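Local coordinates for 4-amino-4-deoxychorismate lyase (Legionella pneumophila, PDB 3LUL), which belongs to the class IV aminotransferase family of pyridoxal-phosphate proteins, with the cofactor covalently attached to a lysine, at residues 75-81 against 110-114; 121-126 against 158-164; 201-206 against 234-238. All coordinates share one frame; numbering follows the deposited sequence.

Overall arrangement
The three contacts follow one another along the chain, and all belong to its class IV aminotransferase part. Contact 3 sits at the cofactor: Ile201, Thr202 and Ser238 each hydrogen-bond a phosphate oxygen of the modified lysine at position 141. Contact 2 belongs to the same large sheet as contact 3, their centres about 19 Å apart, and the two touch where Val122 CG2 packs on Leu235 CD1 at 3.9 Å. Contact 1 lies on the other sheet, where helix 65-78 meets strand 106-113; its centre is about 23 Å from that of contact 3 and about 31 Å from that of contact 2, and it touches neither.

Contact 1: residues 75-81 against 110-114; sequences KIQKDNL and FQTFN
Lys75 lies over strand 110-113 with its aliphatic chain resting on Phe110 and Thr112, where helix 65-78 packs on the sheet that holds strands 106-113, 84-91 and 28-36. Lys75 CG is 4.0 Å from Phe110 CB. The bend at the second torsion (chi2 -85°) then redirects CD and the rest of the chain, so that CD and CE pass Phe110 O and the ammonium group is carried across the strand to that oxygen. There NZ makes a weak hydrogen bond to Phe110 O, and it also gives a proton to a water that accepts from Thr112 N and donates to Asp79 OD2. The CB of Ile76 points away from the strand, and its side chain packs on Ile86 and Val35.

Asp79 extends its carboxylate to the strand. Its OD2 accepts a very short hydrogen bond from Thr112 OG1, 2.5 Å away, and stands in a long salt bridge with Lys75 NZ at 3.6 Å. The threonine hydroxyl occupies the position between its own N and carbonyl carbon (chi1 65°), which turns OG1 to the carboxylate.

The helix ends in a Schellman motif, with Asn80 at the C-prime place in left-handed backbone geometry (phi 57°) and Leu81 N bonded to Ile76 O at 2.9 Å. This reversal returns the chain to the strand, so that Leu81 CD2 meets Thr112 CB at 3.9 Å and CD1 approaches Asn114 OD1 at 3.5 Å. A further water joins Asp79 O to the same Asn114 oxygen.

The Thr112 methyl thus lies among Lys75 CD, Leu81 CD2 and the Asp79 carboxylate, while its hydroxyl is hydrogen-bonded. Because OD2 gathers the hydroxyl, a water proton and a distant ammonium, its negative charge is probably well stabilised, and the helix end is tied to the strand partly through ordered water.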
ATOM      1  N   LYS B  75      21.189 -18.628  -5.978  1.00 13.62           N
ATOM      2  CA  LYS B  75      21.112 -17.302  -6.589  1.00 14.54           C
ATOM      3  C   LYS B  75      22.426 -16.539  -6.523  1.00 15.28           C
ATOM      4  O   LYS B  75      22.868 -15.987  -7.541  1.00 18.28           O
ATOM      5  CB  LYS B  75      19.969 -16.498  -5.960  1.00 18.08           C
ATOM      6  CG  LYS B  75      18.750 -16.497  -6.811  1.00 22.54           C
ATOM      7  CD  LYS B  75      18.880 -15.383  -7.831  1.00 24.97           C
ATOM      8  CE  LYS B  75      18.125 -15.698  -9.070  1.00 25.06           C
ATOM      9  NZ  LYS B  75      17.970 -14.498  -9.915  1.00 26.54           N
ATOM     10  N   ILE B  76      23.059 -16.523  -5.349  1.00 14.09           N
ATOM     11  CA  ILE B  76      24.382 -15.909  -5.137  1.00 14.81           C
ATOM     12  C   ILE B  76      25.452 -16.502  -6.049  1.00 16.89           C
ATOM     13  O   ILE B  76      26.219 -15.769  -6.715  1.00 16.73           O
ATOM     14  CB  ILE B  76      24.829 -16.072  -3.643  1.00 15.83           C
ATOM     15  CG1 ILE B  76      23.974 -15.180  -2.715  1.00 16.12           C
ATOM     16  CG2 ILE B  76      26.339 -15.844  -3.429  1.00 17.10           C
ATOM     17  CD1 ILE B  76      23.901 -15.725  -1.277  1.00 14.74           C
ATOM     18  N   GLN B  77      25.497 -17.831  -6.083  1.00 15.81           N
ATOM     19  CA  GLN B  77      26.414 -18.552  -6.960  1.00 18.05           C
ATOM     20  C   GLN B  77      26.164 -18.285  -8.450  1.00 18.30           C
ATOM     21  O   GLN B  77      27.110 -17.998  -9.213  1.00 18.89           O
ATOM     22  CB  GLN B  77      26.343 -20.049  -6.662  1.00 17.45           C
ATOM     23  CG  GLN B  77      27.040 -20.403  -5.353  1.00 25.23           C
ATOM     24  CD  GLN B  77      27.009 -21.900  -5.044  1.00 34.48           C
ATOM     25  OE1 GLN B  77      26.464 -22.702  -5.811  1.00 39.37           O
ATOM     26  NE2 GLN B  77      27.585 -22.275  -3.905  1.00 27.33           N
ATOM     27  N   LYS B  78      24.898 -18.337  -8.865  1.00 19.17           N
ATOM     28  CA  LYS B  78      24.565 -18.151 -10.269  1.00 19.05           C
ATOM     29  C   LYS B  78      24.893 -16.733 -10.723  1.00 18.89           C
ATOM     30  O   LYS B  78      25.394 -16.538 -11.814  1.00 18.11           O
ATOM     31  CB  LYS B  78      23.101 -18.475 -10.519  1.00 18.52           C
ATOM     32  CG  LYS B  78      22.689 -18.454 -11.990  1.00 29.68           C
ATOM     33  CD  LYS B  78      21.190 -18.141 -12.171  1.00 37.55           C
ATOM     34  CE  LYS B  78      20.296 -19.353 -11.897  1.00 44.47           C
ATOM     35  NZ  LYS B  78      18.842 -18.961 -11.752  1.00 47.16           N
ATOM     36  N   ASP B  79      24.606 -15.750  -9.883  1.00 18.65           N
ATOM     37  CA  ASP B  79      24.839 -14.347 -10.215  1.00 17.82           C
ATOM     38  C   ASP B  79      26.219 -13.835  -9.796  1.00 19.27           C
ATOM     39  O   ASP B  79      26.492 -12.641  -9.911  1.00 19.49           O
ATOM     40  CB  ASP B  79      23.749 -13.498  -9.560  1.00 18.64           C
ATOM     41  CG  ASP B  79      22.345 -13.818 -10.091  1.00 19.66           C
ATOM     42  OD1 ASP B  79      22.203 -14.636 -11.029  1.00 21.75           O
ATOM     43  OD2 ASP B  79      21.365 -13.244  -9.560  1.00 20.52           O
ATOM     44  N   ASN B  80      27.084 -14.721  -9.300  1.00 17.84           N
ATOM     45  CA  ASN B  80      28.445 -14.374  -8.920  1.00 18.71           C
ATOM     46  C   ASN B  80      28.567 -13.257  -7.888  1.00 17.39           C
ATOM     47  O   ASN B  80      29.488 -12.442  -7.928  1.00 18.16           O
ATOM     48  CB  ASN B  80      29.265 -14.079 -10.192  1.00 21.20           C
ATOM     49  CG  ASN B  80      29.277 -15.266 -11.140  1.00 29.57           C
ATOM     50  OD1 ASN B  80      29.816 -16.329 -10.806  1.00 42.95           O
ATOM     51  ND2 ASN B  80      28.638 -15.111 -12.308  1.00 30.25           N
ATOM     52  N   LEU B  81      27.652 -13.243  -6.932  1.00 13.52           N
ATOM     53  CA  LEU B  81      27.633 -12.215  -5.912  1.00 13.51           C
ATOM     54  C   LEU B  81      28.658 -12.531  -4.819  1.00 16.25           C
ATOM     55  O   LEU B  81      28.817 -13.707  -4.396  1.00 18.10           O
ATOM     56  CB  LEU B  81      26.220 -12.121  -5.336  1.00 15.31           C
ATOM     57  CG  LEU B  81      25.654 -10.812  -4.829  1.00 17.02           C
ATOM     58  CD1 LEU B  81      25.571  -9.784  -5.940  1.00 16.78           C
ATOM     59  CD2 LEU B  81      24.276 -11.103  -4.202  1.00 13.26           C
ATOM     60  N   PHE B 110      13.223 -14.681  -6.142  1.00 13.26           N
ATOM     61  CA  PHE B 110      14.473 -14.110  -5.621  1.00 11.94           C
ATOM     62  C   PHE B 110      15.237 -13.359  -6.695  1.00 13.69           C
ATOM     63  O   PHE B 110      15.349 -13.822  -7.836  1.00 12.30           O
ATOM     64  CB  PHE B 110      15.395 -15.205  -5.102  1.00 10.60           C
ATOM     65  CG  PHE B 110      14.797 -16.047  -4.029  1.00 13.59           C
ATOM     66  CD1 PHE B 110      14.968 -15.685  -2.690  1.00 16.08           C
ATOM     67  CD2 PHE B 110      14.104 -17.225  -4.338  1.00 12.93           C
ATOM     68  CE1 PHE B 110      14.445 -16.473  -1.679  1.00 14.16           C
ATOM     69  CE2 PHE B 110      13.585 -18.017  -3.329  1.00 13.92           C
ATOM     70  CZ  PHE B 110      13.761 -17.648  -2.004  1.00 13.17           C
ATOM     71  N   GLN B 111      15.745 -12.195  -6.329  1.00 12.42           N
ATOM     72  CA  GLN B 111      16.554 -11.368  -7.233  1.00 11.97           C
ATOM     73  C   GLN B 111      17.758 -10.800  -6.498  1.00 12.85           C
ATOM     74  O   GLN B 111      17.628 -10.326  -5.376  1.00 12.33           O
ATOM     75  CB  GLN B 111      15.729 -10.205  -7.761  1.00 15.43           C
ATOM     76  CG  GLN B 111      14.679 -10.627  -8.783  1.00 23.72           C
ATOM     77  CD  GLN B 111      15.282 -11.106 -10.113  1.00 29.41           C
ATOM     78  OE1 GLN B 111      15.164 -12.286 -10.492  1.00 37.13           O
ATOM     79  NE2 GLN B 111      15.912 -10.189 -10.833  1.00 22.37           N
ATOM     80  N   THR B 112      18.915 -10.860  -7.142  1.00 14.46           N
ATOM     81  CA  THR B 112      20.139 -10.318  -6.569  1.00 13.49           C
ATOM     82  C   THR B 112      20.356  -8.921  -7.121  1.00 13.87           C
ATOM     83  O   THR B 112      19.821  -8.525  -8.182  1.00 13.65           O
ATOM     84  CB  THR B 112      21.399 -11.167  -6.877  1.00 14.69           C
ATOM     85  OG1 THR B 112      21.671 -11.163  -8.292  1.00 15.85           O
ATOM     86  CG2 THR B 112      21.229 -12.567  -6.407  1.00 14.53           C
ATOM     87  N   PHE B 113      21.175  -8.173  -6.408  1.00 12.30           N
ATOM     88  CA  PHE B 113      21.604  -6.861  -6.866  1.00 11.15           C
ATOM     89  C   PHE B 113      22.892  -6.472  -6.178  1.00 11.68           C
ATOM     90  O   PHE B 113      23.259  -6.992  -5.118  1.00  9.78           O
ATOM     91  CB  PHE B 113      20.522  -5.808  -6.618  1.00 12.45           C
ATOM     92  CG  PHE B 113      20.053  -5.742  -5.194  1.00 12.54           C
ATOM     93  CD1 PHE B 113      19.033  -6.583  -4.744  1.00 12.09           C
ATOM     94  CD2 PHE B 113      20.615  -4.842  -4.297  1.00 11.22           C
ATOM     95  CE1 PHE B 113      18.577  -6.526  -3.412  1.00 12.99           C
ATOM     96  CE2 PHE B 113      20.161  -4.759  -2.971  1.00 12.42           C
ATOM     97  CZ  PHE B 113      19.152  -5.604  -2.518  1.00 16.03           C
ATOM     98  N   ASN B 114      23.590  -5.557  -6.813  1.00 12.66           N
ATOM     99  CA  ASN B 114      24.798  -4.972  -6.269  1.00 12.79           C
ATOM    100  C   ASN B 114      24.485  -3.538  -5.883  1.00 15.37           C
ATOM    101  O   ASN B 114      23.726  -2.856  -6.581  1.00 16.15           O
ATOM    102  CB  ASN B 114      25.899  -5.016  -7.307  1.00 13.04           C
ATOM    103  CG  ASN B 114      26.487  -6.381  -7.460  1.00 15.46           C
ATOM    104  OD1 ASN B 114      25.976  -7.209  -8.221  1.00 25.02           O
ATOM    105  ND2 ASN B 114      27.548  -6.647  -6.719  1.00 13.82           N
TER
HETATM  106  O   HOH W   1      18.797 -12.085  -9.747  1.00 22.30           O
HETATM  107  O   HOH W   2      15.142 -15.664 -10.130  1.00 25.05           O
HETATM  108  O   HOH W   3      26.089  -9.903  -9.416  1.00 27.02           O
HETATM  109  O   HOH W   4      29.087  -9.216  -8.257  1.00 28.30           O

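Contact 2: residues 121-126 against 158-164; sequences PVRLIS and VGADDAL
A beta-alpha-beta crossover brings Leu124 of strand 122-126 beside Asp162 of strand 162-164: the strands are neighbours in the large mixed sheet, run parallel, and are connected through helix 146-157. The bridges pair Leu124 with Asp162, Ile125 with Ala163 and Ser126 with Leu164, while the directions of the two short strand segments differ by 43°. Backbone bonds alternate along Ile125, whose N donates to Asp162 O and whose O accepts from Leu164 N at 2.9 Å.

Before the regular pairing begins, Arg123 is gripped through its backbone. Arg123 O receives two N-H groups, Asp161 N at 2.7 Å and Asp162 N at 3.2 Å; the Asp162 donor lies nearly along the C=O axis, whereas that of Asp161 is tilted out of the carbonyl plane. Arg123 N in turn donates to Asp161 OD2 at 2.7 Å, in a fairly straight bond (161°) that uses the anti lone pair of that oxygen. The carboxylate is brought there by a first torsion that sets CG beside the N of Asp161 (chi1 -59°), and it takes this N-H just before the first bridge, as a main-chain carbonyl might in a continued parallel pairing. A water donates both to this OD2 and to Pro121 O.

On the face carrying Ile125 and Ala163, Ile125 CG2 touches Val158 CG2 and Ala160 CB, 3.9 Å from the latter. Ala151 and Ala155 of helix 146-157 cover this side. Gly159, in a Schellman motif, lets the chain leave that helix for the strand.

On the opposite face, Leu124 CD2 lies 3.6 Å from Asp162 CB, the two side chains pointing the same way. The Asp162 carboxylate is held by Thr175 and Thr176, and its OD1 also takes Ala163 N at 2.8 Å, met from above the carboxylate plane.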
ATOM      1  N   PRO B 121      26.447  11.204   6.175  1.00 15.62           N
ATOM      2  CA  PRO B 121      25.286  11.193   7.075  1.00 13.95           C
ATOM      3  C   PRO B 121      24.018  11.698   6.415  1.00 13.27           C
ATOM      4  O   PRO B 121      24.087  12.509   5.496  1.00 13.01           O
ATOM      5  CB  PRO B 121      25.699  12.128   8.198  1.00 12.86           C
ATOM      6  CG  PRO B 121      27.172  12.123   8.154  1.00 18.95           C
ATOM      7  CD  PRO B 121      27.504  12.069   6.709  1.00 13.49           C
ATOM      8  N   VAL B 122      22.877  11.180   6.872  1.00 14.49           N
ATOM      9  CA  VAL B 122      21.595  11.432   6.210  0.70 12.90           C
ATOM     10  C   VAL B 122      20.878  12.647   6.780  1.00 12.07           C
ATOM     11  O   VAL B 122      20.953  12.920   7.965  1.00 10.01           O
ATOM     12  CB  VAL B 122      20.648  10.215   6.286  0.70 14.91           C
ATOM     13  CG1 VAL B 122      21.234   9.075   5.503  0.70 22.52           C
ATOM     14  CG2 VAL B 122      20.410   9.794   7.699  0.70 14.95           C
ATOM     15  N   ARG B 123      20.176  13.359   5.894  1.00 11.20           N
ATOM     16  CA  ARG B 123      19.305  14.463   6.271  0.50 11.85           C
ATOM     17  C   ARG B 123      17.841  14.004   6.211  1.00 12.09           C
ATOM     18  O   ARG B 123      17.384  13.464   5.192  1.00 11.93           O
ATOM     19  CB  ARG B 123      19.531  15.662   5.344  0.50 12.08           C
ATOM     20  CG  ARG B 123      20.890  16.347   5.491  0.50 16.86           C
ATOM     21  CD  ARG B 123      20.852  17.731   4.860  0.50 15.80           C
ATOM     22  NE  ARG B 123      22.087  18.497   5.006  0.50 22.52           N
ATOM     23  CZ  ARG B 123      22.360  19.282   6.045  0.50 18.29           C
ATOM     24  NH1 ARG B 123      21.505  19.370   7.056  0.50 14.52           N
ATOM     25  NH2 ARG B 123      23.499  19.961   6.086  0.50 21.72           N
ATOM     26  N   LEU B 124      17.110  14.220   7.311  1.00  9.39           N
ATOM     27  CA  LEU B 124      15.703  13.811   7.456  1.00 10.24           C
ATOM     28  C   LEU B 124      14.765  15.001   7.528  1.00  9.04           C
ATOM     29  O   LEU B 124      15.161  16.065   8.011  1.00  7.29           O
ATOM     30  CB  LEU B 124      15.514  13.005   8.731  1.00  9.18           C
ATOM     31  CG  LEU B 124      16.335  11.730   8.854  1.00  8.94           C
ATOM     32  CD1 LEU B 124      16.051  11.016  10.179  1.00  9.34           C
ATOM     33  CD2 LEU B 124      16.040  10.783   7.685  1.00 10.71           C
ATOM     34  N   ILE B 125      13.536  14.802   7.046  1.00  8.92           N
ATOM     35  CA  ILE B 125      12.431  15.715   7.290  1.00  9.37           C
ATOM     36  C   ILE B 125      11.290  14.944   7.915  1.00  9.96           C
ATOM     37  O   ILE B 125      11.132  13.746   7.672  1.00 11.54           O
ATOM     38  CB  ILE B 125      11.947  16.504   6.021  1.00 11.60           C
ATOM     39  CG1 ILE B 125      11.638  15.590   4.838  1.00 16.80           C
ATOM     40  CG2 ILE B 125      12.972  17.639   5.632  1.00 11.33           C
ATOM     41  CD1 ILE B 125      10.246  15.702   4.275  1.00 23.15           C
ATOM     42  N   SER B 126      10.506  15.617   8.749  1.00  9.88           N
ATOM     43  CA  SER B 126       9.364  14.982   9.398  1.00 11.45           C
ATOM     44  C   SER B 126       8.181  15.056   8.446  1.00 11.49           C
ATOM     45  O   SER B 126       7.907  16.109   7.898  1.00 12.95           O
ATOM     46  CB  SER B 126       8.985  15.756  10.669  1.00 14.12           C
ATOM     47  OG  SER B 126       9.978  15.680  11.661  1.00 18.65           O
ATOM     48  N   VAL B 158      12.855  18.820  -1.022  1.00 17.32           N
ATOM     49  CA  VAL B 158      13.232  19.929  -0.093  1.00 17.41           C
ATOM     50  C   VAL B 158      14.674  19.918   0.393  1.00 19.02           C
ATOM     51  O   VAL B 158      14.979  20.591   1.387  1.00 19.63           O
ATOM     52  CB  VAL B 158      12.307  20.029   1.146  1.00 16.08           C
ATOM     53  CG1 VAL B 158      10.896  20.224   0.730  1.00 18.25           C
ATOM     54  CG2 VAL B 158      12.465  18.822   2.071  1.00 15.81           C
ATOM     55  N   GLY B 159      15.553  19.185  -0.303  1.00 19.55           N
ATOM     56  CA  GLY B 159      16.984  19.129   0.039  1.00 19.18           C
ATOM     57  C   GLY B 159      17.436  18.026   0.989  1.00 21.25           C
ATOM     58  O   GLY B 159      18.627  17.944   1.318  1.00 22.85           O
ATOM     59  N   ALA B 160      16.501  17.188   1.445  1.00 16.38           N
ATOM     60  CA  ALA B 160      16.802  16.127   2.421  1.00 17.31           C
ATOM     61  C   ALA B 160      17.011  14.793   1.717  1.00 15.83           C
ATOM     62  O   ALA B 160      16.917  14.710   0.493  1.00 19.92           O
ATOM     63  CB  ALA B 160      15.691  16.026   3.424  1.00 15.43           C
ATOM     64  N   ASP B 161      17.263  13.751   2.490  1.00 14.46           N
ATOM     65  CA  ASP B 161      17.518  12.414   1.958  1.00 13.78           C
ATOM     66  C   ASP B 161      16.376  11.424   2.197  1.00 15.90           C
ATOM     67  O   ASP B 161      16.157  10.535   1.374  1.00 18.25           O
ATOM     68  CB  ASP B 161      18.800  11.852   2.565  1.00 12.94           C
ATOM     69  CG  ASP B 161      19.998  12.742   2.271  1.00 19.43           C
ATOM     70  OD1 ASP B 161      20.238  13.011   1.073  1.00 16.90           O
ATOM     71  OD2 ASP B 161      20.638  13.212   3.220  1.00 12.74           O
ATOM     72  N   ASP B 162      15.693  11.535   3.326  1.00 15.51           N
ATOM     73  CA  ASP B 162      14.718  10.509   3.727  1.00 12.22           C
ATOM     74  C   ASP B 162      13.718  11.211   4.625  1.00 12.31           C
ATOM     75  O   ASP B 162      13.931  12.380   5.010  1.00 11.26           O
ATOM     76  CB  ASP B 162      15.450   9.350   4.407  1.00 12.15           C
ATOM     77  CG  ASP B 162      14.627   8.038   4.501  1.00 19.33           C
ATOM     78  OD1 ASP B 162      13.436   7.994   4.089  1.00 20.27           O
ATOM     79  OD2 ASP B 162      15.213   7.061   5.040  1.00 22.54           O
ATOM     80  N   ALA B 163      12.611  10.524   4.904  1.00  8.58           N
ATOM     81  CA  ALA B 163      11.482  11.047   5.651  1.00  7.65           C
ATOM     82  C   ALA B 163      11.271  10.209   6.896  1.00  6.59           C
ATOM     83  O   ALA B 163      11.470   8.987   6.862  1.00 12.56           O
ATOM     84  CB  ALA B 163      10.226  10.978   4.794  1.00  7.02           C
ATOM     85  N   LEU B 164      10.863  10.874   7.970  1.00  8.68           N
ATOM     86  CA  LEU B 164      10.572  10.303   9.265  1.00  8.29           C
ATOM     87  C   LEU B 164       9.076  10.434   9.585  1.00  7.44           C
ATOM     88  O   LEU B 164       8.486  11.535   9.508  1.00  8.34           O
ATOM     89  CB  LEU B 164      11.390  11.007  10.336  1.00  7.71           C
ATOM     90  CG  LEU B 164      11.330  10.439  11.737  1.00 10.49           C
ATOM     91  CD1 LEU B 164      11.968   9.028  11.829  1.00  7.10           C
ATOM     92  CD2 LEU B 164      12.078  11.430  12.688  1.00 11.23           C
TER
HETATM   93  O   HOH W   5      23.327  12.911   2.839  1.00 31.37           O

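Contact 3: residues 201-206 against 234-238; sequences ITRARL and FLTNS
Arg203 N and Thr236 OG1 grip one water between them, the amide donating to it at 2.9 Å and the hydroxyl bonded to it at 3.0 Å. The water bridges helix 201-206 and strand 234-237, whose short axes pass 6.9 Å apart and are set 111° from one another. Part of the direct contact is apolar. Thr202 CG2 lies 3.9 Å from Thr236 CB, the two threonine side chains sliding past each other in opposite directions.

One turn further along the helix, Leu206, in one of its two modelled conformers, puts CD1 3.7 Å from Phe234 CE1, in the plane of the ring at its edge. The same methyl also packs on Thr236 CG2. Phe181 of strand 179-184, which Leu206 and Thr236 also touch, meets the Phe234 ring with the planes nearly parallel.

The closest approach is at the helix start, where Thr202 OG1 lies 3.0 Å from Asn237 C and 3.1 Å from Ser238 N, but the angle to that N is too poor for a hydrogen bond. The hydroxyl is bonded instead to the phosphate of the pyridoxal-phosphate-modified lysine at position 141, reached by a first torsion that leaves OG1 beside its own N (chi1 -48°). Ile201 N and Ser238 OG bind two other oxygens of that phosphate.

The phosphate is therefore held jointly by the first turn of the helix and by the residue that follows the strand. Its negative charge probably benefits from the positive end of the helix dipole, while the apolar packing and the bridging water join the helix start to the strand end beside it.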
ATOM      1  N   ILE B 201      15.069  -6.417  11.729  1.00 10.08           N
ATOM      2  CA  ILE B 201      16.053  -7.428  12.123  1.00 11.75           C
ATOM      3  C   ILE B 201      17.312  -6.747  12.675  1.00  8.64           C
ATOM      4  O   ILE B 201      17.905  -7.238  13.622  1.00 10.01           O
ATOM      5  CB  ILE B 201      16.399  -8.371  10.951  1.00 10.85           C
ATOM      6  CG1 ILE B 201      15.177  -9.284  10.667  1.00 13.98           C
ATOM      7  CG2 ILE B 201      17.649  -9.248  11.223  1.00  9.37           C
ATOM      8  CD1 ILE B 201      15.229  -9.966   9.310  1.00 11.40           C
ATOM      9  N   THR B 202      17.729  -5.653  12.053  1.00  9.94           N
ATOM     10  CA  THR B 202      18.963  -4.995  12.449  1.00  8.52           C
ATOM     11  C   THR B 202      18.764  -4.391  13.819  1.00 10.73           C
ATOM     12  O   THR B 202      19.607  -4.542  14.706  1.00 11.55           O
ATOM     13  CB  THR B 202      19.439  -3.969  11.386  1.00 11.38           C
ATOM     14  OG1 THR B 202      19.407  -4.567  10.083  1.00 11.03           O
ATOM     15  CG2 THR B 202      20.873  -3.511  11.651  1.00 10.54           C
ATOM     16  N   ARG B 203      17.622  -3.734  13.991  1.00 11.03           N
ATOM     17  CA  ARG B 203      17.160  -3.205  15.283  1.00 10.46           C
ATOM     18  C   ARG B 203      17.213  -4.275  16.363  1.00 10.32           C
ATOM     19  O   ARG B 203      17.752  -4.059  17.437  1.00  9.06           O
ATOM     20  CB  ARG B 203      15.719  -2.677  15.130  1.00  9.51           C
ATOM     21  CG  ARG B 203      14.982  -2.314  16.422  1.00 11.54           C
ATOM     22  CD  ARG B 203      13.484  -2.043  16.197  1.00 11.66           C
ATOM     23  NE  ARG B 203      12.811  -1.584  17.420  1.00  9.47           N
ATOM     24  CZ  ARG B 203      12.429  -2.367  18.445  1.00  9.91           C
ATOM     25  NH1 ARG B 203      12.629  -3.672  18.429  1.00 13.49           N
ATOM     26  NH2 ARG B 203      11.880  -1.826  19.520  1.00 13.57           N
ATOM     27  N   ALA B 204      16.624  -5.437  16.075  1.00  9.40           N
ATOM     28  CA  ALA B 204      16.613  -6.559  17.029  1.00 11.72           C
ATOM     29  C   ALA B 204      18.023  -7.035  17.397  1.00 13.06           C
ATOM     30  O   ALA B 204      18.312  -7.317  18.576  1.00 13.16           O
ATOM     31  CB  ALA B 204      15.795  -7.736  16.438  1.00 12.50           C
ATOM     32  N   ARG B 205      18.894  -7.145  16.389  1.00 10.62           N
ATOM     33  CA  ARG B 205      20.296  -7.568  16.603  1.00 11.10           C
ATOM     34  C   ARG B 205      21.043  -6.566  17.475  1.00 11.06           C
ATOM     35  O   ARG B 205      21.788  -6.946  18.378  1.00  9.72           O
ATOM     36  CB  ARG B 205      21.048  -7.729  15.279  1.00 10.82           C
ATOM     37  CG  ARG B 205      20.617  -8.945  14.420  1.00 16.10           C
ATOM     38  CD  ARG B 205      21.193  -8.787  13.019  1.00 20.22           C
ATOM     39  NE  ARG B 205      22.647  -8.637  13.090  1.00 23.42           N
ATOM     40  CZ  ARG B 205      23.412  -7.992  12.204  1.00 24.97           C
ATOM     41  NH1 ARG B 205      22.906  -7.443  11.106  1.00 23.61           N
ATOM     42  NH2 ARG B 205      24.731  -7.932  12.408  1.00 34.24           N
ATOM     43  N   LEU B 206      20.822  -5.288  17.208  1.00 11.16           N
ATOM     44  CA  LEU B 206      21.480  -4.219  17.954  0.50 10.62           C
ATOM     45  C   LEU B 206      21.072  -4.260  19.435  1.00 11.85           C
ATOM     46  O   LEU B 206      21.913  -4.185  20.322  1.00 12.38           O
ATOM     47  CB  LEU B 206      21.151  -2.865  17.313  0.50 10.88           C
ATOM     48  CG  LEU B 206      21.917  -1.637  17.770  0.50  9.45           C
ATOM     49  CD1 LEU B 206      21.867  -0.613  16.680  0.50  2.00           C
ATOM     50  CD2 LEU B 206      21.389  -1.077  19.084  0.50  8.72           C
ATOM     51  N   PHE B 234      20.630   7.949  14.794  1.00 11.83           N
ATOM     52  CA  PHE B 234      21.075   7.053  13.671  1.00  7.19           C
ATOM     53  C   PHE B 234      19.993   6.053  13.273  1.00  7.95           C
ATOM     54  O   PHE B 234      19.022   5.828  13.992  1.00  9.27           O
ATOM     55  CB  PHE B 234      22.414   6.349  13.995  1.00  7.89           C
ATOM     56  CG  PHE B 234      22.333   5.285  15.069  1.00  8.96           C
ATOM     57  CD1 PHE B 234      21.941   3.987  14.759  1.00  7.46           C
ATOM     58  CD2 PHE B 234      22.632   5.591  16.396  1.00  8.93           C
ATOM     59  CE1 PHE B 234      21.900   3.007  15.745  1.00  9.73           C
ATOM     60  CE2 PHE B 234      22.581   4.614  17.402  1.00 12.70           C
ATOM     61  CZ  PHE B 234      22.215   3.335  17.084  1.00 10.81           C
ATOM     62  N   LEU B 235      20.147   5.481  12.091  1.00  8.60           N
ATOM     63  CA  LEU B 235      19.144   4.568  11.526  1.00  8.68           C
ATOM     64  C   LEU B 235      19.729   3.189  11.284  1.00 11.23           C
ATOM     65  O   LEU B 235      20.932   3.059  11.136  1.00  9.54           O
ATOM     66  CB  LEU B 235      18.673   5.104  10.198  1.00  9.01           C
ATOM     67  CG  LEU B 235      18.220   6.567  10.178  1.00 10.62           C
ATOM     68  CD1 LEU B 235      17.928   7.010   8.728  1.00 12.25           C
ATOM     69  CD2 LEU B 235      17.009   6.763  11.066  1.00  9.28           C
ATOM     70  N   THR B 236      18.872   2.178  11.201  1.00  8.88           N
ATOM     71  CA  THR B 236      19.337   0.819  11.011  1.00 10.06           C
ATOM     72  C   THR B 236      18.479   0.114   9.963  1.00  8.67           C
ATOM     73  O   THR B 236      17.255   0.259   9.941  1.00  8.71           O
ATOM     74  CB  THR B 236      19.298  -0.017  12.346  1.00  9.20           C
ATOM     75  OG1 THR B 236      17.942  -0.165  12.801  1.00 10.32           O
ATOM     76  CG2 THR B 236      20.123   0.639  13.489  1.00  6.68           C
ATOM     77  N   ASN B 237      19.140  -0.655   9.110  1.00  8.58           N
ATOM     78  CA  ASN B 237      18.491  -1.637   8.258  1.00  9.61           C
ATOM     79  C   ASN B 237      19.506  -2.666   7.753  1.00  9.54           C
ATOM     80  O   ASN B 237      20.707  -2.523   7.994  1.00  9.16           O
ATOM     81  CB  ASN B 237      17.680  -0.995   7.124  1.00  9.90           C
ATOM     82  CG  ASN B 237      18.527  -0.274   6.085  1.00 13.41           C
ATOM     83  OD1 ASN B 237      19.711  -0.551   5.915  1.00 15.26           O
ATOM     84  ND2 ASN B 237      17.897   0.647   5.352  1.00 14.60           N
ATOM     85  N   SER B 238      19.016  -3.713   7.100  1.00  9.00           N
ATOM     86  CA  SER B 238      19.875  -4.867   6.777  1.00  9.86           C
ATOM     87  C   SER B 238      20.872  -4.509   5.718  1.00  9.85           C
ATOM     88  O   SER B 238      21.988  -4.968   5.773  1.00 11.09           O
ATOM     89  CB  SER B 238      19.046  -6.058   6.259  1.00 13.24           C
ATOM     90  OG  SER B 238      18.336  -6.657   7.290  1.00 19.02           O
TER
HETATM   91  O   HOH W   6      16.334  -2.433  11.753  1.00  9.53           O